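Local coordinates for protein mandalate racemase/muconate lactonizing enzyme (PDB 4E4U) that probably acts as an enolase-superfamily enzyme of the mandelate racemase/muconate lactonizing group, though its substrate and reaction have not been established, at residues V4-H9 against P52-V57; H68-L73 against D103-A108; L189-V194 against K222-Y227; K294-A299 against T325-F330. One frame throughout, in Å; residues are numbered along the deposited sequence.

Contact 1 of 4, residues V4-H9 against P52-V57; sequences VSLETH and PIIDDV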
loop_
_atom_site.group_PDB
_atom_site.type_symbol
_atom_site.label_atom_id
_atom_site.label_comp_id
_atom_site.label_asym_id
_atom_site.label_seq_id
_atom_site.Cartn_x
_atom_site.Cartn_y
_atom_site.Cartn_z
ATOM N N VAL A 4 10.630 -1.766 -50.608
ATOM C CA VAL A 4 9.869 -1.285 -51.758
ATOM C C VAL A 4 8.642 -2.126 -52.091
ATOM O O VAL A 4 7.787 -1.690 -52.862
ATOM C CB VAL A 4 10.751 -1.132 -53.022
ATOM C CG1 VAL A 4 11.847 -0.105 -52.786
ATOM C CG2 VAL A 4 11.348 -2.479 -53.446
ATOM N N SER A 5 8.539 -3.323 -51.519
ATOM C CA SER A 5 7.402 -4.181 -51.842
ATOM C C SER A 5 7.078 -5.209 -50.769
ATOM O O SER A 5 7.935 -5.588 -49.966
ATOM C CB SER A 5 7.617 -4.890 -53.180
ATOM O OG SER A 5 8.685 -5.809 -53.097
ATOM N N LEU A 6 5.826 -5.657 -50.796
ATOM C CA LEU A 6 5.289 -6.634 -49.867
ATOM C C LEU A 6 4.497 -7.682 -50.636
ATOM O O LEU A 6 3.771 -7.351 -51.577
ATOM C CB LEU A 6 4.334 -5.941 -48.892
ATOM C CG LEU A 6 3.286 -6.850 -48.237
ATOM C CD1 LEU A 6 3.924 -7.668 -47.144
ATOM C CD2 LEU A 6 2.091 -6.060 -47.719
ATOM N N GLU A 7 4.634 -8.941 -50.225
ATOM C CA GLU A 7 3.718 -10.003 -50.630
ATOM C C GLU A 7 3.167 -10.649 -49.373
ATOM O O GLU A 7 3.920 -10.919 -48.432
ATOM C CB GLU A 7 4.443 -11.092 -51.417
ATOM C CG GLU A 7 5.026 -10.686 -52.748
ATOM C CD GLU A 7 5.768 -11.845 -53.406
ATOM O OE1 GLU A 7 5.758 -12.962 -52.842
ATOM O OE2 GLU A 7 6.367 -11.641 -54.481
ATOM N N THR A 8 1.865 -10.921 -49.363
ATOM C CA THR A 8 1.239 -11.638 -48.258
ATOM C C THR A 8 0.832 -13.029 -48.719
ATOM O O THR A 8 0.228 -13.185 -49.781
ATOM C CB THR A 8 0.001 -10.888 -47.755
ATOM O OG1 THR A 8 0.408 -9.614 -47.247
ATOM C CG2 THR A 8 -0.706 -11.675 -46.655
ATOM N N HIS A 9 1.178 -14.036 -47.927
ATOM C CA HIS A 9 0.830 -15.412 -48.240
ATOM C C HIS A 9 0.167 -16.040 -47.031
ATOM O O HIS A 9 0.818 -16.261 -46.009
ATOM C CB HIS A 9 2.078 -16.205 -48.632
ATOM C CG HIS A 9 2.774 -15.661 -49.839
ATOM N ND1 HIS A 9 2.364 -15.945 -51.123
ATOM C CD2 HIS A 9 3.841 -14.836 -49.959
ATOM C CE1 HIS A 9 3.145 -15.316 -51.982
ATOM N NE2 HIS A 9 4.052 -14.635 -51.299
ATOM N N PRO A 52 -6.292 -7.153 -46.687
ATOM C CA PRO A 52 -6.279 -5.694 -46.864
ATOM C C PRO A 52 -5.767 -4.925 -45.641
ATOM O O PRO A 52 -5.230 -3.830 -45.808
ATOM C CB PRO A 52 -7.750 -5.352 -47.148
ATOM C CG PRO A 52 -8.524 -6.514 -46.645
ATOM C CD PRO A 52 -7.649 -7.707 -46.843
ATOM N N ILE A 53 -5.904 -5.478 -44.438
ATOM C CA ILE A 53 -5.311 -4.834 -43.269
ATOM C C ILE A 53 -3.793 -4.723 -43.442
ATOM O O ILE A 53 -3.196 -3.658 -43.221
ATOM C CB ILE A 53 -5.607 -5.630 -41.986
ATOM C CG1 ILE A 53 -7.075 -5.467 -41.582
ATOM C CG2 ILE A 53 -4.710 -5.170 -40.847
ATOM C CD1 ILE A 53 -7.480 -6.375 -40.448
ATOM N N ILE A 54 -3.169 -5.825 -43.848
ATOM C CA ILE A 54 -1.719 -5.853 -43.989
ATOM C C ILE A 54 -1.259 -4.865 -45.061
ATOM O O ILE A 54 -0.284 -4.128 -44.858
ATOM C CB ILE A 54 -1.225 -7.272 -44.302
ATOM C CG1 ILE A 54 -1.477 -8.189 -43.101
ATOM C CG2 ILE A 54 0.252 -7.269 -44.656
ATOM C CD1 ILE A 54 -1.469 -9.666 -43.455
ATOM N N ASP A 55 -1.973 -4.817 -46.182
ATOM C CA ASP A 55 -1.663 -3.847 -47.233
ATOM C C ASP A 55 -1.721 -2.421 -46.678
ATOM O O ASP A 55 -0.857 -1.592 -46.968
ATOM C CB ASP A 55 -2.646 -3.975 -48.404
ATOM C CG ASP A 55 -2.322 -5.132 -49.328
ATOM O OD1 ASP A 55 -1.217 -5.702 -49.227
ATOM O OD2 ASP A 55 -3.185 -5.457 -50.169
ATOM N N ASP A 56 -2.741 -2.143 -45.874
ATOM C CA ASP A 56 -2.933 -0.807 -45.334
ATOM C C ASP A 56 -1.785 -0.395 -44.412
ATOM O O ASP A 56 -1.240 0.705 -44.535
ATOM C CB ASP A 56 -4.264 -0.737 -44.589
ATOM C CG ASP A 56 -4.633 0.674 -44.190
ATOM O OD1 ASP A 56 -5.067 1.439 -45.080
ATOM O OD2 ASP A 56 -4.500 1.018 -42.996
ATOM N N VAL A 57 -1.413 -1.282 -43.495
ATOM C CA VAL A 57 -0.339 -0.984 -42.553
ATOM C C VAL A 57 0.976 -0.786 -43.302
ATOM O O VAL A 57 1.732 0.143 -43.027
ATOM C CB VAL A 57 -0.186 -2.112 -41.518
ATOM C CG1 VAL A 57 0.987 -1.834 -40.578
ATOM C CG2 VAL A 57 -1.483 -2.284 -40.723
HETATM O O HOH W 1 0.314 -6.945 -51.324
HETATM O O HOH W 2 -1.732 -8.069 -48.011
#

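Contact 2 of 4, residues H68-L73 against D103-A108; sequences HHVERL and DIIGKA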
loop_
_atom_site.group_PDB
_atom_site.type_symbol
_atom_site.label_atom_id
_atom_site.label_comp_id
_atom_site.label_asym_id
_atom_site.label_seq_id
_atom_site.Cartn_x
_atom_site.Cartn_y
_atom_site.Cartn_z
ATOM N N HIS A 68 16.163 -0.889 -41.212
ATOM C CA HIS A 68 16.844 -0.764 -39.923
ATOM C C HIS A 68 16.044 0.023 -38.889
ATOM O O HIS A 68 16.328 -0.047 -37.695
ATOM C CB HIS A 68 18.223 -0.122 -40.090
ATOM C CG HIS A 68 19.192 -0.973 -40.843
ATOM N ND1 HIS A 68 19.254 -0.987 -42.219
ATOM C CD2 HIS A 68 20.134 -1.849 -40.413
ATOM C CE1 HIS A 68 20.191 -1.838 -42.606
ATOM N NE2 HIS A 68 20.738 -2.371 -41.529
ATOM N N HIS A 69 15.045 0.770 -39.342
ATOM C CA HIS A 69 14.362 1.714 -38.468
ATOM C C HIS A 69 13.160 1.081 -37.771
ATOM O O HIS A 69 12.009 1.483 -37.973
ATOM C CB HIS A 69 14.014 2.984 -39.248
ATOM C CG HIS A 69 15.225 3.696 -39.767
ATOM N ND1 HIS A 69 15.157 4.783 -40.603
ATOM C CD2 HIS A 69 16.543 3.441 -39.576
ATOM C CE1 HIS A 69 16.381 5.184 -40.898
ATOM N NE2 HIS A 69 17.243 4.387 -40.289
ATOM N N VAL A 70 13.451 0.100 -36.923
ATOM C CA VAL A 70 12.416 -0.705 -36.292
ATOM C C VAL A 70 11.722 0.014 -35.129
ATOM O O VAL A 70 10.550 -0.248 -34.863
ATOM C CB VAL A 70 12.944 -2.108 -35.869
ATOM C CG1 VAL A 70 13.323 -2.934 -37.108
ATOM C CG2 VAL A 70 14.126 -1.995 -34.912
ATOM N N GLU A 71 12.432 0.901 -34.428
ATOM C CA GLU A 71 11.775 1.771 -33.447
ATOM C C GLU A 71 10.735 2.634 -34.147
ATOM O O GLU A 71 9.598 2.756 -33.689
ATOM C CB GLU A 71 12.776 2.694 -32.746
ATOM C CG GLU A 71 13.680 2.012 -31.731
ATOM C CD GLU A 71 13.057 1.885 -30.353
ATOM O OE1 GLU A 71 11.904 2.334 -30.153
ATOM O OE2 GLU A 71 13.736 1.354 -29.447
ATOM N N ARG A 72 11.139 3.243 -35.259
ATOM C CA ARG A 72 10.246 4.081 -36.047
ATOM C C ARG A 72 9.021 3.285 -36.477
ATOM O O ARG A 72 7.880 3.734 -36.305
ATOM C CB ARG A 72 10.988 4.605 -37.278
ATOM C CG ARG A 72 10.155 5.465 -38.218
ATOM C CD ARG A 72 10.627 5.286 -39.677
ATOM N NE ARG A 72 10.298 3.939 -40.145
ATOM C CZ ARG A 72 9.093 3.573 -40.573
ATOM N NH1 ARG A 72 8.104 4.462 -40.632
ATOM N NH2 ARG A 72 8.879 2.322 -40.955
ATOM N N LEU A 73 9.252 2.113 -37.056
ATOM C CA LEU A 73 8.151 1.268 -37.502
ATOM C C LEU A 73 7.171 0.965 -36.375
ATOM O O LEU A 73 5.953 1.126 -36.533
ATOM C CB LEU A 73 8.686 -0.030 -38.101
ATOM C CG LEU A 73 7.652 -1.092 -38.471
ATOM C CD1 LEU A 73 6.610 -0.546 -39.454
ATOM C CD2 LEU A 73 8.355 -2.325 -39.027
ATOM N N ASP A 103 15.136 -9.825 -40.517
ATOM C CA ASP A 103 15.664 -10.809 -41.456
ATOM C C ASP A 103 16.578 -10.095 -42.461
ATOM O O ASP A 103 17.700 -10.544 -42.726
ATOM C CB ASP A 103 14.492 -11.504 -42.162
ATOM C CG ASP A 103 14.881 -12.814 -42.826
ATOM O OD1 ASP A 103 15.896 -13.442 -42.442
ATOM O OD2 ASP A 103 14.143 -13.234 -43.742
ATOM N N ILE A 104 16.099 -8.980 -43.008
ATOM C CA ILE A 104 16.882 -8.151 -43.926
ATOM C C ILE A 104 18.122 -7.518 -43.274
ATOM O O ILE A 104 19.210 -7.545 -43.849
ATOM C CB ILE A 104 15.977 -7.078 -44.575
ATOM C CG1 ILE A 104 15.031 -7.747 -45.570
ATOM C CG2 ILE A 104 16.800 -5.986 -45.252
ATOM C CD1 ILE A 104 13.831 -6.909 -45.909
ATOM N N ILE A 105 17.962 -6.977 -42.070
ATOM C CA ILE A 105 19.084 -6.396 -41.337
ATOM C C ILE A 105 20.199 -7.437 -41.161
ATOM O O ILE A 105 21.373 -7.154 -41.423
ATOM C CB ILE A 105 18.633 -5.858 -39.947
ATOM C CG1 ILE A 105 17.643 -4.694 -40.091
ATOM C CG2 ILE A 105 19.832 -5.437 -39.104
ATOM C CD1 ILE A 105 17.018 -4.272 -38.761
ATOM N N GLY A 106 19.824 -8.641 -40.734
ATOM C CA GLY A 106 20.789 -9.710 -40.537
ATOM C C GLY A 106 21.450 -10.143 -41.837
ATOM O O GLY A 106 22.664 -10.374 -41.892
ATOM N N LYS A 107 20.662 -10.248 -42.902
ATOM C CA LYS A 107 21.238 -10.628 -44.188
ATOM C C LYS A 107 22.227 -9.574 -44.677
ATOM O O LYS A 107 23.291 -9.907 -45.201
ATOM C CB LYS A 107 20.144 -10.866 -45.226
ATOM C CG LYS A 107 19.367 -12.161 -45.006
ATOM C CD LYS A 107 18.330 -12.371 -46.100
ATOM C CE LYS A 107 17.421 -13.536 -45.760
ATOM N NZ LYS A 107 16.417 -13.770 -46.837
ATOM N N ALA A 108 21.888 -8.302 -44.493
ATOM C CA ALA A 108 22.773 -7.220 -44.927
ATOM C C ALA A 108 24.082 -7.244 -44.138
ATOM O O ALA A 108 25.156 -6.990 -44.686
ATOM C CB ALA A 108 22.079 -5.869 -44.788
HETATM O O HOH W 3 22.581 -4.521 -41.301
#

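Contact 3 of 4, residues L189-V194 against K222-Y227; sequences LFCRRV and KRLEKY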
loop_
_atom_site.group_PDB
_atom_site.type_symbol
_atom_site.label_atom_id
_atom_site.label_comp_id
_atom_site.label_asym_id
_atom_site.label_seq_id
_atom_site.Cartn_x
_atom_site.Cartn_y
_atom_site.Cartn_z
ATOM N N LEU A 189 -6.288 -36.013 -12.192
ATOM C CA LEU A 189 -5.988 -37.349 -12.710
ATOM C C LEU A 189 -5.001 -37.313 -13.876
ATOM O O LEU A 189 -4.118 -38.167 -13.968
ATOM C CB LEU A 189 -7.272 -38.071 -13.121
ATOM C CG LEU A 189 -7.077 -39.520 -13.563
ATOM C CD1 LEU A 189 -6.437 -40.341 -12.449
ATOM C CD2 LEU A 189 -8.399 -40.132 -13.982
ATOM N N PHE A 190 -5.146 -36.334 -14.767
ATOM C CA PHE A 190 -4.174 -36.163 -15.845
ATOM C C PHE A 190 -2.781 -35.938 -15.272
ATOM O O PHE A 190 -1.811 -36.563 -15.710
ATOM C CB PHE A 190 -4.552 -34.992 -16.751
ATOM C CG PHE A 190 -5.315 -35.393 -17.980
ATOM C CD1 PHE A 190 -6.648 -35.788 -17.893
ATOM C CD2 PHE A 190 -4.710 -35.351 -19.226
ATOM C CE1 PHE A 190 -7.359 -36.143 -19.033
ATOM C CE2 PHE A 190 -5.409 -35.712 -20.368
ATOM C CZ PHE A 190 -6.737 -36.110 -20.273
ATOM N N CYS A 191 -2.674 -35.052 -14.286
ATOM C CA CYS A 191 -1.371 -34.796 -13.683
ATOM C C CYS A 191 -0.811 -36.050 -13.026
ATOM O O CYS A 191 0.374 -36.352 -13.158
ATOM C CB CYS A 191 -1.432 -33.637 -12.685
ATOM S SG CYS A 191 -1.648 -32.042 -13.478
ATOM N N ARG A 192 -1.670 -36.793 -12.333
ATOM C CA ARG A 192 -1.233 -38.002 -11.654
ATOM C C ARG A 192 -0.688 -39.022 -12.649
ATOM O O ARG A 192 0.403 -39.573 -12.454
ATOM C CB ARG A 192 -2.391 -38.615 -10.870
ATOM C CG ARG A 192 -1.992 -39.841 -10.079
ATOM C CD ARG A 192 -3.174 -40.417 -9.315
ATOM N NE ARG A 192 -2.802 -41.618 -8.574
ATOM C CZ ARG A 192 -2.497 -41.629 -7.281
ATOM N NH1 ARG A 192 -2.528 -40.502 -6.580
ATOM N NH2 ARG A 192 -2.165 -42.766 -6.683
ATOM N N ARG A 193 -1.445 -39.266 -13.714
ATOM C CA ARG A 193 -1.058 -40.271 -14.701
ATOM C C ARG A 193 0.170 -39.859 -15.507
ATOM O O ARG A 193 1.044 -40.682 -15.768
ATOM C CB ARG A 193 -2.228 -40.595 -15.632
ATOM C CG ARG A 193 -3.419 -41.238 -14.931
ATOM C CD ARG A 193 -3.110 -42.648 -14.445
ATOM N NE ARG A 193 -4.165 -43.149 -13.565
ATOM C CZ ARG A 193 -5.361 -43.564 -13.978
ATOM N NH1 ARG A 193 -5.678 -43.541 -15.268
ATOM N NH2 ARG A 193 -6.251 -44.002 -13.096
ATOM N N VAL A 194 0.235 -38.592 -15.905
ATOM C CA VAL A 194 1.392 -38.104 -16.654
ATOM C C VAL A 194 2.642 -38.115 -15.766
ATOM O O VAL A 194 3.697 -38.566 -16.203
ATOM C CB VAL A 194 1.163 -36.720 -17.305
ATOM C CG1 VAL A 194 2.433 -36.251 -18.005
ATOM C CG2 VAL A 194 0.016 -36.794 -18.309
ATOM N N LYS A 222 -4.718 -25.708 -5.853
ATOM C CA LYS A 222 -4.489 -26.460 -4.617
ATOM C C LYS A 222 -4.433 -27.960 -4.883
ATOM O O LYS A 222 -3.660 -28.665 -4.246
ATOM C CB LYS A 222 -5.529 -26.131 -3.542
ATOM C CG LYS A 222 -5.576 -24.666 -3.099
ATOM C CD LYS A 222 -4.240 -23.922 -3.189
ATOM C CE LYS A 222 -3.369 -24.124 -1.968
ATOM N NZ LYS A 222 -2.159 -23.242 -2.034
ATOM N N ARG A 223 -5.232 -28.433 -5.837
ATOM C CA ARG A 223 -5.231 -29.839 -6.226
ATOM C C ARG A 223 -3.993 -30.251 -7.003
ATOM O O ARG A 223 -3.554 -31.402 -6.921
ATOM C CB ARG A 223 -6.457 -30.143 -7.073
ATOM C CG ARG A 223 -7.753 -30.165 -6.297
ATOM C CD ARG A 223 -8.901 -30.134 -7.269
ATOM N NE ARG A 223 -10.222 -30.283 -6.667
ATOM C CZ ARG A 223 -10.965 -31.382 -6.749
ATOM N NH1 ARG A 223 -10.505 -32.463 -7.371
ATOM N NH2 ARG A 223 -12.174 -31.394 -6.215
ATOM N N LEU A 224 -3.437 -29.315 -7.764
ATOM C CA LEU A 224 -2.319 -29.628 -8.645
ATOM C C LEU A 224 -0.969 -29.547 -7.951
ATOM O O LEU A 224 0.017 -30.098 -8.450
ATOM C CB LEU A 224 -2.322 -28.708 -9.868
ATOM C CG LEU A 224 -3.574 -28.777 -10.744
ATOM C CD1 LEU A 224 -3.364 -27.935 -11.991
ATOM C CD2 LEU A 224 -3.933 -30.222 -11.105
ATOM N N GLU A 225 -0.912 -28.862 -6.811
ATOM C CA GLU A 225 0.373 -28.628 -6.149
ATOM C C GLU A 225 1.141 -29.911 -5.835
ATOM O O GLU A 225 2.364 -29.947 -5.949
ATOM C CB GLU A 225 0.201 -27.766 -4.892
ATOM C CG GLU A 225 -0.014 -26.292 -5.225
ATOM C CD GLU A 225 -0.359 -25.418 -4.028
ATOM O OE1 GLU A 225 -0.492 -25.936 -2.903
ATOM O OE2 GLU A 225 -0.514 -24.193 -4.211
ATOM N N LYS A 226 0.430 -30.974 -5.470
ATOM C CA LYS A 226 1.103 -32.221 -5.113
ATOM C C LYS A 226 1.866 -32.851 -6.280
ATOM O O LYS A 226 2.710 -33.716 -6.064
ATOM C CB LYS A 226 0.108 -33.234 -4.525
ATOM C CG LYS A 226 -0.922 -33.765 -5.522
ATOM C CD LYS A 226 -1.868 -34.796 -4.886
ATOM C CE LYS A 226 -2.966 -34.151 -4.039
ATOM N NZ LYS A 226 -3.927 -33.317 -4.842
ATOM N N TYR A 227 1.587 -32.411 -7.506
ATOM C CA TYR A 227 2.305 -32.933 -8.667
ATOM C C TYR A 227 3.409 -32.005 -9.168
ATOM O O TYR A 227 4.043 -32.286 -10.180
ATOM C CB TYR A 227 1.331 -33.307 -9.785
ATOM C CG TYR A 227 0.362 -34.348 -9.299
ATOM C CD1 TYR A 227 0.811 -35.618 -8.949
ATOM C CD2 TYR A 227 -0.986 -34.058 -9.137
ATOM C CE1 TYR A 227 -0.056 -36.577 -8.466
ATOM C CE2 TYR A 227 -1.869 -35.023 -8.667
ATOM C CZ TYR A 227 -1.389 -36.275 -8.331
ATOM O OH TYR A 227 -2.244 -37.230 -7.847
#

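Contact 4 of 4, residues K294-A299 against T325-F330; sequences KIATLA and TCTPNF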
loop_
_atom_site.group_PDB
_atom_site.type_symbol
_atom_site.label_atom_id
_atom_site.label_comp_id
_atom_site.label_asym_id
_atom_site.label_seq_id
_atom_site.Cartn_x
_atom_site.Cartn_y
_atom_site.Cartn_z
ATOM N N LYS A 294 12.492 -6.039 -25.444
ATOM C CA LYS A 294 12.121 -5.105 -24.387
ATOM C C LYS A 294 11.290 -5.799 -23.303
ATOM O O LYS A 294 11.470 -5.549 -22.108
ATOM C CB LYS A 294 11.378 -3.901 -24.972
ATOM C CG LYS A 294 12.291 -3.012 -25.802
ATOM C CD LYS A 294 11.594 -1.754 -26.314
ATOM C CE LYS A 294 12.553 -0.897 -27.148
ATOM N NZ LYS A 294 11.869 0.310 -27.697
ATOM N N ILE A 295 10.384 -6.677 -23.720
ATOM C CA ILE A 295 9.592 -7.448 -22.768
ATOM C C ILE A 295 10.500 -8.373 -21.946
ATOM O O ILE A 295 10.352 -8.481 -20.723
ATOM C CB ILE A 295 8.486 -8.229 -23.496
ATOM C CG1 ILE A 295 7.458 -7.240 -24.050
ATOM C CG2 ILE A 295 7.829 -9.257 -22.555
ATOM C CD1 ILE A 295 6.589 -7.816 -25.155
ATOM N N ALA A 296 11.456 -9.027 -22.607
ATOM C CA ALA A 296 12.406 -9.877 -21.891
ATOM C C ALA A 296 13.202 -9.077 -20.855
ATOM O O ALA A 296 13.512 -9.578 -19.773
ATOM C CB ALA A 296 13.343 -10.566 -22.866
ATOM N N THR A 297 13.525 -7.833 -21.191
ATOM C CA THR A 297 14.211 -6.923 -20.279
ATOM C C THR A 297 13.378 -6.626 -19.030
ATOM O O THR A 297 13.898 -6.648 -17.901
ATOM C CB THR A 297 14.551 -5.612 -21.011
ATOM O OG1 THR A 297 15.501 -5.889 -22.049
ATOM C CG2 THR A 297 15.124 -4.574 -20.055
ATOM N N LEU A 298 12.089 -6.343 -19.223
ATOM C CA LEU A 298 11.191 -6.156 -18.084
ATOM C C LEU A 298 11.211 -7.398 -17.211
ATOM O O LEU A 298 11.287 -7.304 -15.985
ATOM C CB LEU A 298 9.761 -5.881 -18.539
ATOM C CG LEU A 298 9.532 -4.652 -19.412
ATOM C CD1 LEU A 298 8.046 -4.512 -19.743
ATOM C CD2 LEU A 298 10.056 -3.410 -18.708
ATOM N N ALA A 299 11.164 -8.569 -17.843
ATOM C CA ALA A 299 11.200 -9.796 -17.074
ATOM C C ALA A 299 12.489 -9.880 -16.255
ATOM O O ALA A 299 12.458 -10.259 -15.084
ATOM C CB ALA A 299 11.049 -10.994 -17.981
ATOM N N THR A 325 17.805 -17.352 -28.215
ATOM C CA THR A 325 19.235 -17.633 -28.280
ATOM C C THR A 325 20.068 -16.559 -27.577
ATOM O O THR A 325 21.130 -16.854 -27.030
ATOM C CB THR A 325 19.671 -17.836 -29.749
ATOM O OG1 THR A 325 18.954 -18.954 -30.282
ATOM C CG2 THR A 325 21.166 -18.108 -29.866
ATOM N N CYS A 326 19.568 -15.323 -27.576
ATOM C CA CYS A 326 20.294 -14.200 -26.977
ATOM C C CYS A 326 19.658 -13.673 -25.690
ATOM O O CYS A 326 19.942 -12.544 -25.275
ATOM C CB CYS A 326 20.474 -13.055 -27.989
ATOM S SG CYS A 326 18.973 -12.262 -28.592
ATOM N N THR A 327 18.836 -14.497 -25.039
ATOM C CA THR A 327 18.102 -14.080 -23.844
ATOM C C THR A 327 18.644 -14.777 -22.596
ATOM O O THR A 327 18.601 -15.996 -22.506
ATOM C CB THR A 327 16.598 -14.399 -23.988
ATOM O OG1 THR A 327 16.030 -13.589 -25.027
ATOM C CG2 THR A 327 15.859 -14.128 -22.693
ATOM N N PRO A 328 19.144 -14.003 -21.619
ATOM C CA PRO A 328 19.752 -14.643 -20.447
ATOM C C PRO A 328 18.736 -15.292 -19.502
ATOM O O PRO A 328 19.083 -16.236 -18.802
ATOM C CB PRO A 328 20.494 -13.485 -19.765
ATOM C CG PRO A 328 19.747 -12.254 -20.191
ATOM C CD PRO A 328 19.286 -12.535 -21.598
ATOM N N ASN A 329 17.505 -14.792 -19.484
ATOM C CA ASN A 329 16.461 -15.316 -18.616
ATOM C C ASN A 329 15.466 -16.186 -19.379
ATOM O O ASN A 329 14.256 -16.132 -19.159
ATOM C CB ASN A 329 15.748 -14.177 -17.873
ATOM C CG ASN A 329 15.181 -13.109 -18.806
ATOM O OD1 ASN A 329 15.749 -12.820 -19.860
ATOM N ND2 ASN A 329 14.077 -12.485 -18.391
ATOM N N PHE A 330 16.000 -16.989 -20.285
ATOM C CA PHE A 330 15.209 -17.914 -21.083
ATOM C C PHE A 330 14.948 -19.199 -20.309
ATOM O O PHE A 330 15.878 -19.807 -19.778
ATOM C CB PHE A 330 15.964 -18.230 -22.374
ATOM C CG PHE A 330 15.399 -19.391 -23.147
ATOM C CD1 PHE A 330 14.218 -19.261 -23.872
ATOM C CD2 PHE A 330 16.059 -20.610 -23.169
ATOM C CE1 PHE A 330 13.704 -20.336 -24.597
ATOM C CE2 PHE A 330 15.552 -21.680 -23.892
ATOM C CZ PHE A 330 14.378 -21.543 -24.602
#

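Contact 1 of 4, residues V4-H9 against P52-V57
Strand 4-9 and helix 52-57 run almost antiparallel, at 163° between their N-to-C directions, and their axes come no closer than 9.5 Å. L6 lies nearest D55 and T8 nearest I54; as alternate residues of the strand, L6 and T8 both point toward the helix. I54 meets them with its two branches. Its CG2 methyl touches T8 OG1 at 3.5 Å and L6 CD2 at 3.8 Å, while T8 CG2 rests on I54 CD1. T8 and I54 reach toward each other tip to tip, whereas L6 crosses I54 at about a right angle. In L6, CG is anti to the backbone N (chi1 157°), and CD2 extends between I54 and the carboxylate of D55. That carboxylate is tied to the strand through water: one molecule accepts from T8 OG1 and donates to D55 OD1, each at 2.7 Å, and a second donates to the same OD1 and, weakly, to L6 O. Beyond the pair, L6 also packs on V26 and L28, and I54 on I24, all of strand 22-30. A helix packed lengthwise along the edge strand, on one face of an antiparallel three-stranded sheet, belongs to the N-terminal capping domain of the enolase superfamily.

Contact 2 of 4, residues H68-L73 against D103-A108
I105 packs over one face of the imidazole of H68, joining the turn that leads into helix 70-79 to the last turns of helix 88-109, within the helical part of the enolase-type N-terminal domain. The two side chains slant across one another. I105 CG1 stands over one face of the ring, 4.1 Å from the H68 centroid and 23° off the ring normal, a CH-pi contact displaced toward CD2. I105 CG2 shares that side, 3.8 Å from H68 CD2. The terminal methyl, I105 CD1, runs on past the ring to H68 CA at 3.7 Å, so the isoleucine follows the histidine from its backbone out to the imidazole. With H68 CG beside its own backbone N (chi1 -67°), the ring is swung over the isoleucine, although the CB bond itself does not point at the helix. V70, on the first turn of helix 70-79, adds a looser apolar touch of CG1 on I105 CD1 and packs further against E98 and W102.

The contact is buried, and a neighbouring subunit contributes to its cover: K111 of that subunit packs on H68 and its L116 on I105. At the imidazole edge the polar end of H68 is also tied to the helix. A water in the ring plane lies 2.8 Å from H68 NE2 and donates a hydrogen bond to I105 O.

Contact 3 of 4, residues L189-V194 against K222-Y227
Y227 and C191 bury the most surface, with R192 next, where helix 181-198 packs against the C-terminal part of helix 214-224 and the residues that follow; both are outer helices of the enolase-type (beta/alpha) barrel. The phenol of Y227 lies with one face on the backbone of helix 181-198: C191 C sits above the ring centre, and R192 CA toward the rim, 3.6 Å above the plane. K226 CG lies over the opposite face, toward its rim, so the ring lies between the helix and its sequence neighbour. C191 points toward segment 222-227 and divides its contacts. Its CB meets Y227 CD2 at 3.6 Å, while its SG, beside the backbone N at chi1 -71°, reaches L224 CD2 at 3.8 Å. Deeper in, C191 and L224 both touch F206 of strand 203-206, continuing this apolar patch toward the barrel wall. R192 lies on the solvent-exposed side. Its chain is extended from CG to NE and crosses the hydroxyl end of the tyrosine at a slant, with the guanidinium plane at 90° to the ring. Y227 OH lies 3.3 Å from R192 CB and, at the guanidinium edge, 3.5 Å from R192 NH1, without a hydrogen bond.

Contact 4 of 4, residues K294-A299 against T325-F330
The side-chain amide of N329 reaches across to A296, on the helix 289-301 of the enolase-type (beta/alpha) barrel; N329 itself belongs to the loop between helix 314-325 and strand 333-335. N329 ND2 donates to A296 O over 3.3 Å, with an N-H...O angle of 155° and the donor tilted 16° from the carbonyl plane. The same nitrogen lies 3.4 Å from A299 CB, one helical turn further along, so the amide sits against the two small residues that face the loop. A looser apolar contact, T327 CG2 to A296 CB at 4.4 Å, lies beside it.

Several features hold the asparagine in place. It is the third residue of a type I turn from T327 to F330, and its CG lies between the backbone N and the carbonyl carbon (chi1 55°), from where the amide extends to the helix. The stronger partner of N329 ND2 is A304 O, just beyond the end of helix 289-301, so this buried nitrogen bonds to two carbonyls. The backbone of N329 pairs with I306, and A296 and T327 both pack on the I306 side chain, which joins strand 305-306 to the contact. At the start of the turn, T327 is held from both ends: its OG1 is hydrogen-bonded to L323 O, and its O to H122 NE2.

From the N terminus, contact 1 brings helix 47-61 back onto the first strand after the rest of the three-stranded sheet has been built. Contact 2 then closes a helical excursion, joining the start of helix 70-79 to the end of helix 88-109; its centre lies about 17 Å from that of contact 1. Contact 3 joins successive barrel helices on the opposite side of the chain's centre, and contact 4 joins helix 289-301 to the loop before strand 333-335. The four follow in series, without nesting or crossing. Only contacts 2 and 4 touch: E71 OE2 and K294 NZ form a 2.8 Å salt bridge that ties the N-terminal domain to the barrel, and both adjoin the same neighbouring subunit.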